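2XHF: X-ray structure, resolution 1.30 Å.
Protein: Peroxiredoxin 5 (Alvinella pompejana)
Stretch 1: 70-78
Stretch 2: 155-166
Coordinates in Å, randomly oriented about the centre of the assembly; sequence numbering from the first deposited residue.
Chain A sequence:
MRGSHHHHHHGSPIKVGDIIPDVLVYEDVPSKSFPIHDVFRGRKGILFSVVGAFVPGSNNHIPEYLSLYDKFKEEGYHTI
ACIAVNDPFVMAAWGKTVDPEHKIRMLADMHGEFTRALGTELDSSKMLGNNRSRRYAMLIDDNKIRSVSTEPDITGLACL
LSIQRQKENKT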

ATOM      1  N   ASP A  70      -8.780 -11.869  24.732  1.00 20.21           N
ATOM      2  CA  ASP A  70      -9.788 -12.246  25.728  1.00 21.53           C
ATOM      3  C   ASP A  70      -9.685 -11.400  27.015  1.00 18.47           C
ATOM      4  O   ASP A  70     -10.689 -11.123  27.657  1.00 18.11           O
ATOM      5  CB  ASP A  70      -9.730 -13.745  26.028  1.00 26.07           C
ATOM      6  CG  ASP A  70     -10.286 -14.602  24.883  1.00 30.87           C
ATOM      7  OD1 ASP A  70     -11.355 -14.262  24.311  1.00 27.54           O
ATOM      8  OD2 ASP A  70      -9.631 -15.620  24.556  1.00 40.63           O
ATOM      9  N   LYS A  71      -8.491 -10.932  27.357  1.00 17.19           N
ATOM     10  CA  LYS A  71      -8.337 -10.007  28.478  1.00 18.78           C
ATOM     11  C   LYS A  71      -8.992  -8.658  28.199  1.00 18.86           C
ATOM     12  O   LYS A  71      -9.654  -8.085  29.064  1.00 20.20           O
ATOM     13  CB  LYS A  71      -6.859  -9.787  28.796  1.00 20.57           C
ATOM     14  CG  LYS A  71      -6.141 -11.016  29.240  1.00 20.75           C
ATOM     15  CD  LYS A  71      -6.713 -11.578  30.533  1.00 19.22           C
ATOM     16  CE  LYS A  71      -6.441 -10.673  31.733  1.00 20.53           C
ATOM     17  NZ  LYS A  71      -6.918 -11.244  33.042  1.00 22.81           N
ATOM     18  N   PHE A  72      -8.811  -8.143  26.989  1.00 15.87           N
ATOM     19  CA  PHE A  72      -9.454  -6.904  26.592  1.00 16.29           C
ATOM     20  C   PHE A  72     -10.971  -7.111  26.623  1.00 16.14           C
ATOM     21  O   PHE A  72     -11.724  -6.291  27.157  1.00 16.75           O
ATOM     22  CB  PHE A  72      -9.013  -6.521  25.185  1.00 17.09           C
ATOM     23  CG  PHE A  72      -7.546  -6.165  25.051  1.00 16.60           C
ATOM     24  CD1 PHE A  72      -6.867  -5.461  26.030  1.00 18.92           C
ATOM     25  CD2 PHE A  72      -6.858  -6.497  23.900  1.00 16.52           C
ATOM     26  CE1 PHE A  72      -5.527  -5.127  25.867  1.00 19.65           C
ATOM     27  CE2 PHE A  72      -5.530  -6.164  23.742  1.00 17.42           C
ATOM     28  CZ  PHE A  72      -4.868  -5.476  24.727  1.00 16.98           C
ATOM     29  N   LYS A  73     -11.412  -8.227  26.064  1.00 16.46           N
ATOM     30  CA  LYS A  73     -12.818  -8.552  25.998  1.00 17.10           C
ATOM     31  C   LYS A  73     -13.473  -8.670  27.389  1.00 18.01           C
ATOM     32  O   LYS A  73     -14.594  -8.226  27.564  1.00 18.29           O
ATOM     33  CB  LYS A  73     -13.025  -9.808  25.141  1.00 16.52           C
ATOM     34  CG  LYS A  73     -14.475 -10.233  25.032  1.00 16.75           C
ATOM     35  CD  LYS A  73     -14.718 -11.174  23.879  1.00 18.50           C
ATOM     36  CE  LYS A  73     -13.925 -12.454  23.971  1.00 18.99           C
ATOM     37  NZ  LYS A  73     -14.220 -13.248  25.183  1.00 22.51           N
ATOM     38  N   GLU A  74     -12.745  -9.190  28.389  1.00 20.65           N
ATOM     39  CA  GLU A  74     -13.238  -9.297  29.774  1.00 22.24           C
ATOM     40  C   GLU A  74     -13.662  -7.947  30.319  1.00 20.62           C
ATOM     41  O   GLU A  74     -14.569  -7.853  31.137  1.00 23.11           O
ATOM     42  CB  GLU A  74     -12.142  -9.818  30.723  1.00 32.65           C
ATOM     43  CG  GLU A  74     -11.923 -11.304  30.770  1.00 44.18           C
ATOM     44  CD  GLU A  74     -10.809 -11.694  31.751  1.00 29.60           C
ATOM     45  OE1 GLU A  74     -10.075 -10.801  32.241  1.00 36.43           O
ATOM     46  OE2 GLU A  74     -10.660 -12.902  32.026  1.00 43.53           O
ATOM     47  N   GLU A  75     -12.990  -6.901  29.868  1.00 25.34           N
ATOM     48  CA  GLU A  75     -13.231  -5.545  30.351  1.00 28.31           C
ATOM     49  C   GLU A  75     -14.113  -4.691  29.440  1.00 21.31           C
ATOM     50  O   GLU A  75     -14.256  -3.491  29.674  1.00 23.18           O
ATOM     51  CB  GLU A  75     -11.894  -4.831  30.530  1.00 37.54           C
ATOM     52  CG  GLU A  75     -10.944  -5.549  31.459  1.00 41.71           C
ATOM     53  CD  GLU A  75     -11.218  -5.243  32.910  1.00 41.62           C
ATOM     54  OE1 GLU A  75     -12.265  -4.615  33.213  1.00 40.32           O
ATOM     55  OE2 GLU A  75     -10.377  -5.624  33.749  1.00 48.39           O
ATOM     56  N   GLY A  76     -14.687  -5.298  28.402  1.00 21.13           N
ATOM     57  CA  GLY A  76     -15.540  -4.591  27.464  1.00 23.66           C
ATOM     58  C   GLY A  76     -14.782  -3.886  26.342  1.00 17.30           C
ATOM     59  O   GLY A  76     -15.344  -3.015  25.672  1.00 21.38           O
ATOM     60  N   TYR A  77     -13.523  -4.265  26.120  1.00 15.62           N
ATOM     61  CA  TYR A  77     -12.686  -3.674  25.079  1.00 14.29           C
ATOM     62  C   TYR A  77     -12.374  -4.655  23.964  1.00 16.86           C
ATOM     63  O   TYR A  77     -11.270  -4.646  23.439  1.00 16.93           O
ATOM     64  CB  TYR A  77     -11.370  -3.173  25.682  1.00 17.80           C
ATOM     65  CG  TYR A  77     -11.489  -1.911  26.484  1.00 17.69           C
ATOM     66  CD1 TYR A  77     -11.853  -1.951  27.831  1.00 19.28           C
ATOM     67  CD2 TYR A  77     -11.210  -0.684  25.913  1.00 17.19           C
ATOM     68  CE1 TYR A  77     -11.941  -0.788  28.567  1.00 21.46           C
ATOM     69  CE2 TYR A  77     -11.297   0.485  26.641  1.00 17.70           C
ATOM     70  CZ  TYR A  77     -11.657   0.428  27.967  1.00 21.52           C
ATOM     71  OH  TYR A  77     -11.742   1.589  28.705  1.00 28.21           O
ATOM     72  N   HIS A  78     -13.357  -5.439  23.524  1.00 13.76           N
ATOM     73  CA  HIS A  78     -13.077  -6.390  22.452  1.00 15.18           C
ATOM     74  C   HIS A  78     -12.963  -5.703  21.096  1.00 15.38           C
ATOM     75  O   HIS A  78     -12.443  -6.306  20.140  1.00 17.61           O
ATOM     76  CB  HIS A  78     -14.131  -7.484  22.365  1.00 18.63           C
ATOM     77  CG  HIS A  78     -15.249  -7.176  21.421  1.00 22.35           C
ATOM     78  ND1 HIS A  78     -16.356  -6.454  21.794  1.00 24.22           N
ATOM     79  CD2 HIS A  78     -15.432  -7.500  20.121  1.00 24.79           C
ATOM     80  CE1 HIS A  78     -17.177  -6.341  20.767  1.00 28.64           C
ATOM     81  NE2 HIS A  78     -16.638  -6.964  19.734  1.00 27.23           N
ATOM     82  N   THR A 155       2.752  -1.197  23.451  1.00 35.10           N
ATOM     83  CA  THR A 155       2.705  -2.652  23.393  1.00 27.75           C
ATOM     84  C   THR A 155       1.313  -3.147  23.785  1.00 25.46           C
ATOM     85  O   THR A 155       0.476  -2.373  24.242  1.00 26.19           O
ATOM     86  CB  THR A 155       3.727  -3.284  24.350  1.00 29.95           C
ATOM     87  OG1 THR A 155       3.471  -2.835  25.684  1.00 27.41           O
ATOM     88  CG2 THR A 155       5.147  -2.903  23.960  1.00 33.93           C
ATOM     89  N   GLY A 156       1.049  -4.439  23.607  1.00 25.17           N
ATOM     90  CA  GLY A 156      -0.221  -4.985  24.057  1.00 28.66           C
ATOM     91  C   GLY A 156      -0.400  -4.804  25.557  1.00 34.72           C
ATOM     92  O   GLY A 156      -1.458  -4.379  26.053  1.00 31.45           O
ATOM     93  N   LEU A 157       0.657  -5.149  26.280  1.00 33.59           N
ATOM     94  CA  LEU A 157       0.684  -5.071  27.733  1.00 24.85           C
ATOM     95  C   LEU A 157       0.357  -3.661  28.200  1.00 31.59           C
ATOM     96  O   LEU A 157      -0.446  -3.446  29.126  1.00 26.85           O
ATOM     97  CB  LEU A 157       2.060  -5.488  28.226  1.00 35.89           C
ATOM     98  CG  LEU A 157       2.270  -5.345  29.730  1.00 33.84           C
ATOM     99  CD1 LEU A 157       1.141  -6.030  30.483  1.00 37.46           C
ATOM    100  CD2 LEU A 157       3.626  -5.884  30.136  1.00 44.76           C
ATOM    101  N   ALA A 158       1.003  -2.687  27.582  1.00 29.32           N
ATOM    102  CA  ALA A 158       0.801  -1.314  27.998  1.00 30.80           C
ATOM    103  C   ALA A 158      -0.694  -1.037  27.944  1.00 28.59           C
ATOM    104  O   ALA A 158      -1.277  -0.396  28.825  1.00 31.50           O
ATOM    105  CB  ALA A 158       1.564  -0.364  27.090  1.00 32.86           C
ATOM    106  N   CYS A 159      -1.313  -1.550  26.891  1.00 26.15           N
ATOM    107  CA  CYS A 159      -2.719  -1.348  26.686  1.00 29.76           C
ATOM    108  C   CYS A 159      -3.595  -1.962  27.814  1.00 35.42           C
ATOM    109  O   CYS A 159      -4.518  -1.325  28.350  1.00 27.43           O
ATOM    110  CB  CYS A 159      -3.092  -1.919  25.308  1.00 31.56           C
ATOM    111  SG  CYS A 159      -4.732  -1.634  24.797  1.00 29.72           S
ATOM    112  N   LEU A 160      -3.300  -3.197  28.180  1.00 25.77           N
ATOM    113  CA  LEU A 160      -4.071  -3.877  29.210  1.00 28.61           C
ATOM    114  C   LEU A 160      -3.985  -3.209  30.593  1.00 24.02           C
ATOM    115  O   LEU A 160      -4.979  -3.142  31.325  1.00 23.83           O
ATOM    116  CB  LEU A 160      -3.620  -5.327  29.311  1.00 30.46           C
ATOM    117  CG  LEU A 160      -4.367  -6.143  30.362  1.00 24.39           C
ATOM    118  CD1 LEU A 160      -5.870  -6.148  30.090  1.00 29.23           C
ATOM    119  CD2 LEU A 160      -3.808  -7.547  30.366  1.00 32.73           C
ATOM    120  N   LEU A 161      -2.803  -2.750  30.975  1.00 24.05           N
ATOM    121  CA  LEU A 161      -2.635  -2.176  32.309  1.00 23.01           C
ATOM    122  C   LEU A 161      -3.469  -0.921  32.462  1.00 24.33           C
ATOM    123  O   LEU A 161      -4.076  -0.700  33.504  1.00 25.96           O
ATOM    124  CB  LEU A 161      -1.165  -1.894  32.603  1.00 24.64           C
ATOM    125  CG  LEU A 161      -0.287  -3.145  32.621  1.00 24.90           C
ATOM    126  CD1 LEU A 161       1.151  -2.743  32.838  1.00 30.05           C
ATOM    127  CD2 LEU A 161      -0.749  -4.116  33.681  1.00 26.61           C
ATOM    128  N   SER A 162      -3.568  -0.132  31.390  1.00 28.16           N
ATOM    129  CA  SER A 162      -4.382   1.083  31.418  1.00 34.30           C
ATOM    130  C   SER A 162      -5.849   0.729  31.580  1.00 31.63           C
ATOM    131  O   SER A 162      -6.577   1.329  32.359  1.00 31.97           O
ATOM    132  CB  SER A 162      -4.187   1.894  30.138  1.00 45.28           C
ATOM    133  OG  SER A 162      -2.918   2.516  30.123  1.00 49.04           O
ATOM    134  N   ILE A 163      -6.285  -0.267  30.836  1.00 28.34           N
ATOM    135  CA  ILE A 163      -7.645  -0.745  30.982  1.00 25.74           C
ATOM    136  C   ILE A 163      -7.909  -1.137  32.436  1.00 28.13           C
ATOM    137  O   ILE A 163      -8.918  -0.743  33.019  1.00 32.62           O
ATOM    138  CB  ILE A 163      -7.895  -1.923  30.037  1.00 23.95           C
ATOM    139  CG1 ILE A 163      -8.023  -1.394  28.604  1.00 24.40           C
ATOM    140  CG2 ILE A 163      -9.156  -2.678  30.420  1.00 29.04           C
ATOM    141  CD1 ILE A 163      -7.976  -2.474  27.559  1.00 24.18           C
ATOM    142  N   GLN A 164      -6.991  -1.887  33.033  1.00 26.34           N
ATOM    143  CA  GLN A 164      -7.224  -2.382  34.391  1.00 27.93           C
ATOM    144  C   GLN A 164      -7.235  -1.287  35.464  1.00 25.76           C
ATOM    145  O   GLN A 164      -7.926  -1.427  36.475  1.00 29.18           O
ATOM    146  CB  GLN A 164      -6.229  -3.494  34.716  1.00 24.29           C
ATOM    147  CG  GLN A 164      -6.492  -4.691  33.832  1.00 25.81           C
ATOM    148  CD  GLN A 164      -5.691  -5.902  34.198  1.00 20.62           C
ATOM    149  OE1 GLN A 164      -4.697  -5.805  34.907  1.00 23.48           O
ATOM    150  NE2 GLN A 164      -6.113  -7.064  33.705  1.00 20.52           N
ATOM    151  N   ARG A 165      -6.501  -0.202  35.235  1.00 28.24           N
ATOM    152  CA  ARG A 165      -6.522   0.934  36.162  1.00 32.96           C
ATOM    153  C   ARG A 165      -7.947   1.478  36.312  1.00 39.89           C
ATOM    154  O   ARG A 165      -8.310   2.072  37.337  1.00 38.03           O
ATOM    155  CB  ARG A 165      -5.605   2.063  35.676  1.00 46.79           C
ATOM    156  CG  ARG A 165      -4.104   1.780  35.745  1.00 51.85           C
ATOM    157  CD  ARG A 165      -3.630   1.410  37.143  1.00 53.57           C
ATOM    158  NE  ARG A 165      -4.047   2.347  38.187  1.00 42.87           N
ATOM    159  CZ  ARG A 165      -3.356   3.415  38.580  1.00 44.82           C
ATOM    160  NH1 ARG A 165      -2.193   3.722  38.018  1.00 61.89           N
ATOM    161  NH2 ARG A 165      -3.827   4.182  39.553  1.00 36.66           N
ATOM    162  N   GLN A 166      -8.757   1.296  35.277  1.00 38.87           N
ATOM    163  CA  GLN A 166     -10.142   1.730  35.341  1.00 37.53           C
ATOM    164  C   GLN A 166     -10.913   0.779  36.247  1.00 36.14           C
ATOM    165  O   GLN A 166     -11.838   1.188  36.948  1.00 47.17           O
ATOM    166  CB  GLN A 166     -10.771   1.746  33.947  1.00 43.16           C
ATOM    167  CG  GLN A 166      -9.916   2.399  32.881  1.00 35.97           C
ATOM    168  CD  GLN A 166     -10.616   2.461  31.543  1.00 45.58           C
ATOM    169  OE1 GLN A 166     -11.632   1.782  31.315  1.00 41.95           O
ATOM    170  NE2 GLN A 166     -10.080   3.280  30.644  1.00 46.25           N
TER
HETATM  171  O   HOH W   1      -8.678  -7.946  31.966  1.00 29.80           O
HETATM  172  O   HOH W   2     -11.525  -1.324  32.863  1.00 38.99           O

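Two segments distant in sequence often pack by the same scheme: an aromatic knob in a helical socket, apolar neighbours around it, and polar groups where the contact meets solvent. Peroxiredoxin 5 from Alvinella pompejana offers a compact example. Helix 70-74 and helix 156-165 run nearly parallel, at 18°, with axes 10.4 Å apart at closest approach, and the two stretches together bury 472 Å².

The knob is Phe-72, whose side chain sits among Gly-156, Cys-159, Leu-160 and Ile-163, a set that recurs at the spacing of helical turns. Its CA-to-CB bond points sideways, yet with chi1 in the m well the ring comes nearer to the partner helix. The tip reaches the backbone: Phe-72 CZ lies 3.8 Å from Gly-156 O, near the ring plane, where the slightly positive aromatic hydrogens favour an oxygen. Cys-159 SG meets the ring obliquely, 3.7 Å from Phe-72 CE1, while Leu-160 CB packs 3.9 Å from that same CE1.

Ile-163 joins this socket to a second aromatic residue. Its CD1 lies 3.5 Å from Phe-72 CD1 and 3.7 Å from Tyr-77 CG, so one methyl touches both rings. The Tyr-77 ring presents a face to the isoleucine: Ile-163 CG1 stands 3.9 Å from the ring centroid and only 7° off the normal, a well-aligned CH-pi contact. Ile-163 CG2 in turn packs 3.5 Å from Glu-75 CB, using the aliphatic base of an acidic side chain. Lys-71 contributes likewise, its CB lying 4.0 Å from Leu-160 CD1.

Tyr-77 carries the contact from apolar to polar. While its ring face covers Ile-163, its hydroxyl extends to the end of stretch 2, where Tyr-77 OH donates a short hydrogen bond of 2.6 Å to Gln-166 OE1. The acceptor lies near the ring plane, so the CH-pi contact and the hydrogen bond use different directions of the same side chain.

Water completes the edge. Water 1 accepts from Gln-164 NE2 at 3.2 Å and lies within hydrogen-bonding reach of Lys-71 O at 3.1 Å, linking the stretches through solvent. Nearby, Lys-71 NZ forms a salt bridge with Glu-74 OE1 at 3.3 Å, its hydrogen bond weak, within stretch 1. Water 2 lies 2.7 Å from Ile-163 O, with a longer, weak contact of 3.4 Å to Glu-75 OE1. Direct packing thus gives way to mediated contacts.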